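Local coordinates for ALKF (PDB 3ZBO), which probably binds branched DNA, including Holliday junctions, and belongs to a family akin to the HEAT-like repeat DNA glycosylases AlkC and AlkD, at residues D102-Q116 and S132-R145. Numbering follows the deposited sequence. Where two conformers were deposited one is given.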
ATOM      1  N   ASP A 102      -2.879  -2.683  -0.020  1.00 11.34           N
ATOM      2  CA  ASP A 102      -2.082  -1.455   0.319  1.00 10.04           C
ATOM      3  C   ASP A 102      -0.588  -1.731   0.044  1.00 12.20           C
ATOM      4  O   ASP A 102       0.090  -0.787  -0.398  1.00 11.82           O
ATOM      5  CB  ASP A 102      -2.222  -1.104   1.779  1.00 10.37           C
ATOM      6  CG  ASP A 102      -3.666  -0.771   2.205  1.00 13.14           C
ATOM      7  OD1 ASP A 102      -4.585  -0.757   1.363  1.00 14.01           O
ATOM      8  OD2 ASP A 102      -3.752  -0.586   3.440  1.00 13.44           O
ATOM      9  N   TYR A 103      -0.100  -2.971   0.322  1.00  9.66           N
ATOM     10  CA  TYR A 103       1.350  -3.203   0.262  1.00 10.98           C
ATOM     11  C   TYR A 103       1.770  -4.029  -0.974  1.00 12.62           C
ATOM     12  O   TYR A 103       2.962  -4.159  -1.271  1.00 14.94           O
ATOM     13  CB  TYR A 103       1.817  -3.911   1.538  1.00 12.18           C
ATOM     14  CG  TYR A 103       1.411  -3.243   2.813  1.00 10.29           C
ATOM     15  CD1 TYR A 103       1.277  -1.841   2.922  1.00 12.97           C
ATOM     16  CD2 TYR A 103       1.107  -4.055   3.906  1.00 15.01           C
ATOM     17  CE1 TYR A 103       0.933  -1.258   4.185  1.00 15.59           C
ATOM     18  CE2 TYR A 103       0.722  -3.472   5.092  1.00 15.22           C
ATOM     19  CZ  TYR A 103       0.633  -2.131   5.189  1.00 17.56           C
ATOM     20  OH  TYR A 103       0.187  -1.633   6.398  1.00 18.86           O
ATOM     21  N   VAL A 104       0.800  -4.503  -1.763  1.00 11.15           N
ATOM     22  CA  VAL A 104       1.102  -5.310  -2.970  1.00 10.42           C
ATOM     23  C   VAL A 104       0.492  -4.628  -4.206  1.00 11.42           C
ATOM     24  O   VAL A 104       1.230  -4.018  -4.995  1.00 12.29           O
ATOM     25  CB  VAL A 104       0.551  -6.723  -2.866  1.00 10.18           C
ATOM     26  CG1 VAL A 104       0.899  -7.496  -4.174  1.00 12.84           C
ATOM     27  CG2 VAL A 104       1.157  -7.434  -1.684  1.00 12.69           C
ATOM     28  N   VAL A 105      -0.836  -4.517  -4.324  1.00 10.59           N
ATOM     29  CA  VAL A 105      -1.384  -3.903  -5.504  1.00 10.42           C
ATOM     30  C   VAL A 105      -1.087  -2.413  -5.578  1.00 10.85           C
ATOM     31  O   VAL A 105      -0.679  -1.936  -6.639  1.00 11.50           O
ATOM     32  CB  VAL A 105      -2.903  -4.168  -5.516  1.00  9.87           C
ATOM     33  CG1 VAL A 105      -3.490  -3.606  -6.845  1.00 11.11           C
ATOM     34  CG2 VAL A 105      -3.218  -5.715  -5.477  1.00 11.38           C
ATOM     35  N   ALA A 106      -1.275  -1.654  -4.480  1.00  9.82           N
ATOM     36  CA  ALA A 106      -1.015  -0.191  -4.559  1.00 10.00           C
ATOM     37  C   ALA A 106       0.479   0.053  -4.848  1.00 10.22           C
ATOM     38  O   ALA A 106       0.795   1.066  -5.509  1.00 11.67           O
ATOM     39  CB  ALA A 106      -1.383   0.436  -3.221  1.00 11.54           C
ATOM     40  N   VAL A 107       1.384  -0.794  -4.317  1.00 10.24           N
ATOM     41  CA  VAL A 107       2.801  -0.498  -4.526  1.00 11.30           C
ATOM     42  C   VAL A 107       3.135  -0.848  -6.004  1.00 11.83           C
ATOM     43  O   VAL A 107       3.834  -0.023  -6.642  1.00 12.82           O
ATOM     44  CB  VAL A 107       3.638  -1.317  -3.554  1.00 12.27           C
ATOM     45  CG1 VAL A 107       5.136  -1.077  -3.833  1.00 11.74           C
ATOM     46  CG2 VAL A 107       3.355  -1.017  -2.088  1.00 13.58           C
ATOM     47  N   THR A 108       2.656  -1.970  -6.527  1.00 12.85           N
ATOM     48  CA  THR A 108       2.877  -2.267  -7.947  1.00 12.10           C
ATOM     49  C   THR A 108       2.296  -1.137  -8.820  1.00 12.58           C
ATOM     50  O   THR A 108       2.928  -0.636  -9.708  1.00 13.94           O
ATOM     51  CB  THR A 108       2.230  -3.560  -8.245  1.00 13.92           C
ATOM     52  OG1 THR A 108       2.849  -4.577  -7.428  1.00 16.33           O
ATOM     53  CG2 THR A 108       2.477  -3.965  -9.704  1.00 14.65           C
ATOM     54  N   LEU A 109       1.098  -0.677  -8.442  1.00 12.05           N
ATOM     55  CA  LEU A 109       0.482   0.465  -9.198  1.00 11.91           C
ATOM     56  C   LEU A 109       1.321   1.731  -9.165  1.00 11.93           C
ATOM     57  O   LEU A 109       1.431   2.446 -10.180  1.00 13.80           O
ATOM     58  CB  LEU A 109      -0.962   0.712  -8.701  1.00 11.18           C
ATOM     59  CG  LEU A 109      -1.742   1.878  -9.379  1.00 11.82           C
ATOM     60  CD1 LEU A 109      -1.923   1.514 -10.906  1.00 11.42           C
ATOM     61  CD2 LEU A 109      -3.077   2.072  -8.716  1.00 13.00           C
ATOM     62  N   SER A 110       1.928   2.015  -8.000  1.00 13.48           N
ATOM     63  CA  SER A 110       2.745   3.250  -7.876  1.00 12.48           C
ATOM     64  C   SER A 110       3.964   3.207  -8.786  1.00 14.98           C
ATOM     65  O   SER A 110       4.563   4.279  -8.976  1.00 16.61           O
ATOM     66  CB  SER A 110       3.151   3.456  -6.357  1.00 14.05           C
ATOM     67  OG  SER A 110       4.160   2.527  -6.035  1.00 14.73           O
ATOM     68  N   GLU A 111       4.288   2.028  -9.314  1.00 15.56           N
ATOM     69  CA  GLU A 111       5.480   1.865 -10.176  0.50 16.74           C
ATOM     70  C   GLU A 111       5.074   1.814 -11.644  1.00 19.25           C
ATOM     71  O   GLU A 111       5.947   1.611 -12.506  1.00 20.50           O
ATOM     72  CB  GLU A 111       6.227   0.598  -9.780  0.50 16.75           C
ATOM     73  CG  GLU A 111       6.974   0.710  -8.396  0.50 16.16           C
ATOM     74  CD  GLU A 111       8.039   1.803  -8.398  0.50 22.09           C
ATOM     75  OE1 GLU A 111       8.723   1.964  -9.437  0.50 22.93           O
ATOM     76  OE2 GLU A 111       8.195   2.506  -7.374  0.50 23.79           O
ATOM     77  N   SER A 112       3.777   1.971 -11.915  1.00 17.09           N
ATOM     78  CA  SER A 112       3.293   1.949 -13.276  1.00 17.19           C
ATOM     79  C   SER A 112       3.297   3.358 -13.852  1.00 18.57           C
ATOM     80  O   SER A 112       3.573   4.337 -13.175  1.00 22.85           O
ATOM     81  CB  SER A 112       1.858   1.401 -13.251  1.00 16.96           C
ATOM     82  OG  SER A 112       1.007   2.450 -12.900  1.00 17.24           O
ATOM     83  N   ASN A 113       2.855   3.449 -15.125  1.00 18.56           N
ATOM     84  CA  ASN A 113       2.674   4.732 -15.763  1.00 20.61           C
ATOM     85  C   ASN A 113       1.269   5.223 -15.731  1.00 20.01           C
ATOM     86  O   ASN A 113       0.988   6.244 -16.329  1.00 21.75           O
ATOM     87  CB  ASN A 113       3.119   4.617 -17.259  1.00 22.24           C
ATOM     88  CG  ASN A 113       4.600   4.279 -17.412  1.00 25.80           C
ATOM     89  OD1 ASN A 113       4.994   3.472 -18.308  1.00 34.16           O
ATOM     90  ND2 ASN A 113       5.420   4.868 -16.582  1.00 26.68           N
ATOM     91  N   ILE A 114       0.346   4.562 -15.006  1.00 17.37           N
ATOM     92  CA  ILE A 114      -1.043   4.977 -15.004  1.00 15.98           C
ATOM     93  C   ILE A 114      -1.562   5.103 -13.572  1.00 14.51           C
ATOM     94  O   ILE A 114      -2.741   5.042 -13.283  1.00 15.58           O
ATOM     95  CB  ILE A 114      -1.929   3.964 -15.775  1.00 14.73           C
ATOM     96  CG1 ILE A 114      -1.681   2.520 -15.290  1.00 14.12           C
ATOM     97  CG2 ILE A 114      -1.489   4.004 -17.245  1.00 18.83           C
ATOM     98  CD1 ILE A 114      -2.662   1.533 -15.847  1.00 15.43           C
ATOM     99  N   ALA A 115      -0.638   5.374 -12.636  1.00 13.32           N
ATOM    100  CA  ALA A 115      -0.929   5.308 -11.204  1.00 14.78           C
ATOM    101  C   ALA A 115      -2.030   6.244 -10.767  1.00 13.66           C
ATOM    102  O   ALA A 115      -3.018   5.829 -10.112  1.00 13.88           O
ATOM    103  CB  ALA A 115       0.349   5.533 -10.398  1.00 14.57           C
ATOM    104  N   GLN A 116      -1.912   7.558 -11.078  1.00 13.97           N
ATOM    105  CA  GLN A 116      -2.920   8.459 -10.578  1.00 15.44           C
ATOM    106  C   GLN A 116      -4.287   8.213 -11.223  1.00 15.43           C
ATOM    107  O   GLN A 116      -5.311   8.298 -10.535  1.00 16.92           O
ATOM    108  CB  GLN A 116      -2.531   9.965 -10.776  1.00 14.71           C
ATOM    109  CG  GLN A 116      -1.333  10.379  -9.909  1.00 13.98           C
ATOM    110  CD  GLN A 116      -1.067  11.864 -10.020  1.00 13.43           C
ATOM    111  OE1 GLN A 116      -1.991  12.715  -9.903  1.00 18.86           O
ATOM    112  NE2 GLN A 116       0.262  12.150 -10.120  1.00 15.37           N
ATOM    113  N   SER A 132      -8.906   1.921  -0.223  1.00 10.77           N
ATOM    114  CA  SER A 132      -7.639   1.836   0.574  1.00 11.57           C
ATOM    115  C   SER A 132      -6.429   1.750  -0.366  1.00  9.63           C
ATOM    116  O   SER A 132      -5.402   2.411  -0.118  1.00 11.64           O
ATOM    117  CB  SER A 132      -7.691   0.584   1.464  1.00 10.85           C
ATOM    118  OG  SER A 132      -6.583   0.651   2.356  1.00 12.55           O
ATOM    119  N   ALA A 133      -6.527   0.963  -1.434  1.00 10.59           N
ATOM    120  CA  ALA A 133      -5.408   0.850  -2.383  1.00  9.44           C
ATOM    121  C   ALA A 133      -5.177   2.181  -3.095  1.00 10.75           C
ATOM    122  O   ALA A 133      -3.999   2.540  -3.299  1.00 11.28           O
ATOM    123  CB  ALA A 133      -5.686  -0.246  -3.438  1.00 11.28           C
ATOM    124  N   GLY A 134      -6.259   2.928  -3.432  1.00 11.75           N
ATOM    125  CA  GLY A 134      -6.033   4.142  -4.173  1.00 11.96           C
ATOM    126  C   GLY A 134      -5.350   5.192  -3.264  1.00 12.00           C
ATOM    127  O   GLY A 134      -4.397   5.831  -3.742  1.00 13.15           O
ATOM    128  N   TRP A 135      -5.794   5.361  -2.006  1.00 10.71           N
ATOM    129  CA  TRP A 135      -5.104   6.316  -1.037  1.00 11.07           C
ATOM    130  C   TRP A 135      -3.712   5.829  -0.801  1.00 10.74           C
ATOM    131  O   TRP A 135      -2.780   6.666  -0.773  1.00 11.55           O
ATOM    132  CB  TRP A 135      -5.901   6.387   0.250  1.00 10.96           C
ATOM    133  CG  TRP A 135      -7.226   7.130   0.059  1.00  9.80           C
ATOM    134  CD1 TRP A 135      -8.492   6.631   0.047  1.00 11.61           C
ATOM    135  CD2 TRP A 135      -7.364   8.577  -0.046  1.00 10.55           C
ATOM    136  NE1 TRP A 135      -9.411   7.656  -0.136  1.00 12.50           N
ATOM    137  CE2 TRP A 135      -8.737   8.853  -0.167  1.00 12.44           C
ATOM    138  CE3 TRP A 135      -6.436   9.652  -0.034  1.00 11.57           C
ATOM    139  CZ2 TRP A 135      -9.256  10.161  -0.282  1.00 13.42           C
ATOM    140  CZ3 TRP A 135      -6.909  10.940  -0.146  1.00 12.38           C
ATOM    141  CH2 TRP A 135      -8.312  11.229  -0.272  1.00 14.51           C
ATOM    142  N   SER A 136      -3.527   4.494  -0.634  1.00 10.49           N
ATOM    143  CA  SER A 136      -2.172   3.975  -0.385  1.00 11.27           C
ATOM    144  C   SER A 136      -1.235   4.302  -1.582  1.00 11.28           C
ATOM    145  O   SER A 136      -0.105   4.696  -1.344  1.00 11.39           O
ATOM    146  CB  SER A 136      -2.182   2.466  -0.156  1.00 11.07           C
ATOM    147  OG  SER A 136      -2.941   2.143   1.065  1.00 11.73           O
ATOM    148  N   CYS A 137      -1.745   4.106  -2.786  1.00 10.70           N
ATOM    149  CA  CYS A 137      -0.891   4.379  -3.961  1.00 11.89           C
ATOM    150  C   CYS A 137      -0.454   5.809  -3.924  1.00 11.07           C
ATOM    151  O   CYS A 137       0.755   6.030  -4.224  1.00 12.09           O
ATOM    152  CB  CYS A 137      -1.772   4.099  -5.154  1.00 11.72           C
ATOM    153  SG  CYS A 137      -0.843   4.369  -6.724  1.00 14.01           S
ATOM    154  N   TYR A 138      -1.321   6.753  -3.571  1.00 11.17           N
ATOM    155  CA  TYR A 138      -0.840   8.139  -3.484  1.00 12.05           C
ATOM    156  C   TYR A 138       0.288   8.283  -2.469  1.00 12.67           C
ATOM    157  O   TYR A 138       1.226   9.070  -2.672  1.00 13.07           O
ATOM    158  CB  TYR A 138      -1.917   9.185  -3.201  1.00 11.56           C
ATOM    159  CG  TYR A 138      -2.562   9.661  -4.470  1.00 12.40           C
ATOM    160  CD1 TYR A 138      -3.657   8.983  -5.027  1.00 13.27           C
ATOM    161  CD2 TYR A 138      -1.999  10.753  -5.154  1.00 13.47           C
ATOM    162  CE1 TYR A 138      -4.197   9.452  -6.232  1.00 13.40           C
ATOM    163  CE2 TYR A 138      -2.610  11.226  -6.357  1.00 12.54           C
ATOM    164  CZ  TYR A 138      -3.645  10.562  -6.847  1.00 13.97           C
ATOM    165  OH  TYR A 138      -4.175  11.054  -8.026  1.00 17.10           O
ATOM    166  N   CYS A 139       0.170   7.625  -1.322  1.00 11.42           N
ATOM    167  CA  CYS A 139       1.280   7.728  -0.339  1.00 11.07           C
ATOM    168  C   CYS A 139       2.571   7.224  -0.965  1.00 11.97           C
ATOM    169  O   CYS A 139       3.621   7.866  -0.747  1.00 12.90           O
ATOM    170  CB  CYS A 139       0.990   6.883   0.890  1.00 11.54           C
ATOM    171  SG  CYS A 139      -0.458   7.375   1.795  1.00 14.20           S
ATOM    172  N   TRP A 140       2.559   6.114  -1.742  1.00 12.05           N
ATOM    173  CA  TRP A 140       3.784   5.589  -2.311  1.00 12.59           C
ATOM    174  C   TRP A 140       4.264   6.505  -3.404  1.00 13.64           C
ATOM    175  O   TRP A 140       5.506   6.682  -3.530  1.00 13.64           O
ATOM    176  CB  TRP A 140       3.567   4.157  -2.886  1.00 11.89           C
ATOM    177  CG  TRP A 140       2.849   3.269  -1.874  1.00 11.32           C
ATOM    178  CD1 TRP A 140       1.895   2.334  -2.245  1.00 12.73           C
ATOM    179  CD2 TRP A 140       2.925   3.210  -0.427  1.00 12.34           C
ATOM    180  NE1 TRP A 140       1.391   1.675  -1.128  1.00 12.68           N
ATOM    181  CE2 TRP A 140       1.933   2.241  -0.008  1.00 11.85           C
ATOM    182  CE3 TRP A 140       3.627   3.960   0.591  1.00 14.78           C
ATOM    183  CZ2 TRP A 140       1.754   1.884   1.328  1.00 12.95           C
ATOM    184  CZ3 TRP A 140       3.431   3.642   1.881  1.00 14.04           C
ATOM    185  CH2 TRP A 140       2.465   2.618   2.285  1.00 12.52           C
ATOM    186  N   LEU A 141       3.350   7.092  -4.178  1.00 13.01           N
ATOM    187  CA  LEU A 141       3.795   8.037  -5.256  1.00 11.57           C
ATOM    188  C   LEU A 141       4.443   9.273  -4.640  1.00 13.87           C
ATOM    189  O   LEU A 141       5.493   9.757  -5.151  1.00 15.11           O
ATOM    190  CB  LEU A 141       2.570   8.512  -6.030  1.00 12.85           C
ATOM    191  CG  LEU A 141       1.946   7.489  -6.944  1.00 12.77           C
ATOM    192  CD1 LEU A 141       0.699   8.120  -7.441  1.00 12.47           C
ATOM    193  CD2 LEU A 141       2.879   7.122  -8.086  1.00 12.64           C
ATOM    194  N   LEU A 142       3.906   9.783  -3.544  1.00 13.70           N
ATOM    195  CA  LEU A 142       4.501  11.041  -2.939  1.00 14.28           C
ATOM    196  C   LEU A 142       5.905  10.725  -2.437  1.00 17.86           C
ATOM    197  O   LEU A 142       6.718  11.660  -2.328  1.00 18.51           O
ATOM    198  CB  LEU A 142       3.614  11.452  -1.812  1.00 15.59           C
ATOM    199  CG  LEU A 142       2.346  12.087  -2.279  1.00 15.01           C
ATOM    200  CD1 LEU A 142       1.297  12.179  -1.143  1.00 19.50           C
ATOM    201  CD2 LEU A 142       2.543  13.486  -2.988  1.00 19.87           C
ATOM    202  N   GLY A 143       6.262   9.422  -2.222  1.00 19.27           N
ATOM    203  CA  GLY A 143       7.679   9.092  -1.900  1.00 18.22           C
ATOM    204  C   GLY A 143       8.584   8.713  -3.056  1.00 20.79           C
ATOM    205  O   GLY A 143       9.842   8.654  -2.886  1.00 21.06           O
ATOM    206  N   ASN A 144       8.023   8.417  -4.224  1.00 20.59           N
ATOM    207  CA  ASN A 144       8.868   8.041  -5.352  0.50 21.17           C
ATOM    208  C   ASN A 144       8.680   8.963  -6.559  1.00 21.79           C
ATOM    209  O   ASN A 144       9.097   8.623  -7.663  1.00 23.96           O
ATOM    210  CB  ASN A 144       8.665   6.577  -5.727  0.50 21.69           C
ATOM    211  CG  ASN A 144       9.797   6.042  -6.592  0.50 22.43           C
ATOM    212  OD1 ASN A 144      10.953   6.453  -6.447  0.50 27.12           O
ATOM    213  ND2 ASN A 144       9.472   5.133  -7.470  0.50 25.18           N
ATOM    214  N   ARG A 145       8.131  10.164  -6.307  1.00 21.21           N
ATOM    215  CA  ARG A 145       7.940  11.082  -7.439  1.00 20.60           C
ATOM    216  C   ARG A 145       8.317  12.456  -6.961  1.00 18.97           C
ATOM    217  O   ARG A 145       8.143  12.862  -5.811  1.00 18.33           O
ATOM    218  CB  ARG A 145       6.472  11.136  -7.929  1.00 18.25           C
ATOM    219  CG  ARG A 145       5.859   9.826  -8.463  1.00 22.86           C
ATOM    220  CD  ARG A 145       6.380   9.314  -9.738  1.00 23.44           C
ATOM    221  NE  ARG A 145       5.821   7.952  -9.870  1.00 29.47           N
ATOM    222  CZ  ARG A 145       5.655   7.314 -10.994  1.00 31.94           C
ATOM    223  NH1 ARG A 145       6.031   7.886 -12.159  1.00 36.57           N
ATOM    224  NH2 ARG A 145       5.082   6.131 -10.961  1.00 24.44           N
TER
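The indole of Trp140 meets Val107 over one face, CG2 standing 3.9 Å from the centroid of the five-membered ring in a CH-pi contact, while Ser136 O and Cys139 CB lie on the opposite face, offset toward the rim. At the indole edge lie Ala106 O and Asp102 O. Trp140 CZ2, in turn, meets the edge of the Tyr103 ring at CD1. This is helix packing consistent with the HEAT-like repeat fold of the AlkD-like family: the axes of 102-110 and 132-144 cross at -54°, with Trp140, Ala106 and Cys137 acting as knobs in holes of the partner segment. Trp140 suits its place as both broad apolar plate and donor; NE1 gives a bond of 2.9 Å to Asp102 O, in the ring plane and nearly head-on to the carbonyl (170°). The small Ala106 lets the backbones close in, its CB reaching 3.4 Å from Ala133 O. Cys137 holds SG anti to the backbone N (chi1 -179°), which lays the sulfur against Leu109 CG at 3.7 Å. Ser132 OG, also bonded to Arg172 O, donates to the syn side of Asp102 OD1 (2.6 Å), tilted out of the carboxylate plane. Toward the other end, Leu141 CD2 fits against Ala115 CB, and Tyr138 crosses Gln116 at about a right angle; Tyr138 OH is hydrogen-bonded to Asp120 OD1 and to Lys154 NZ, which also bonds Gln116 OE1. Arg145, long enough to reach the turn after helix 98-110, clasps two carbonyls at its guanidinium edge: NH2 donates to Ser110 O (2.8 Å), from above that carbonyl's plane, and to Ser112 O (3.2 Å), in the plane of the Ser112 carbonyl.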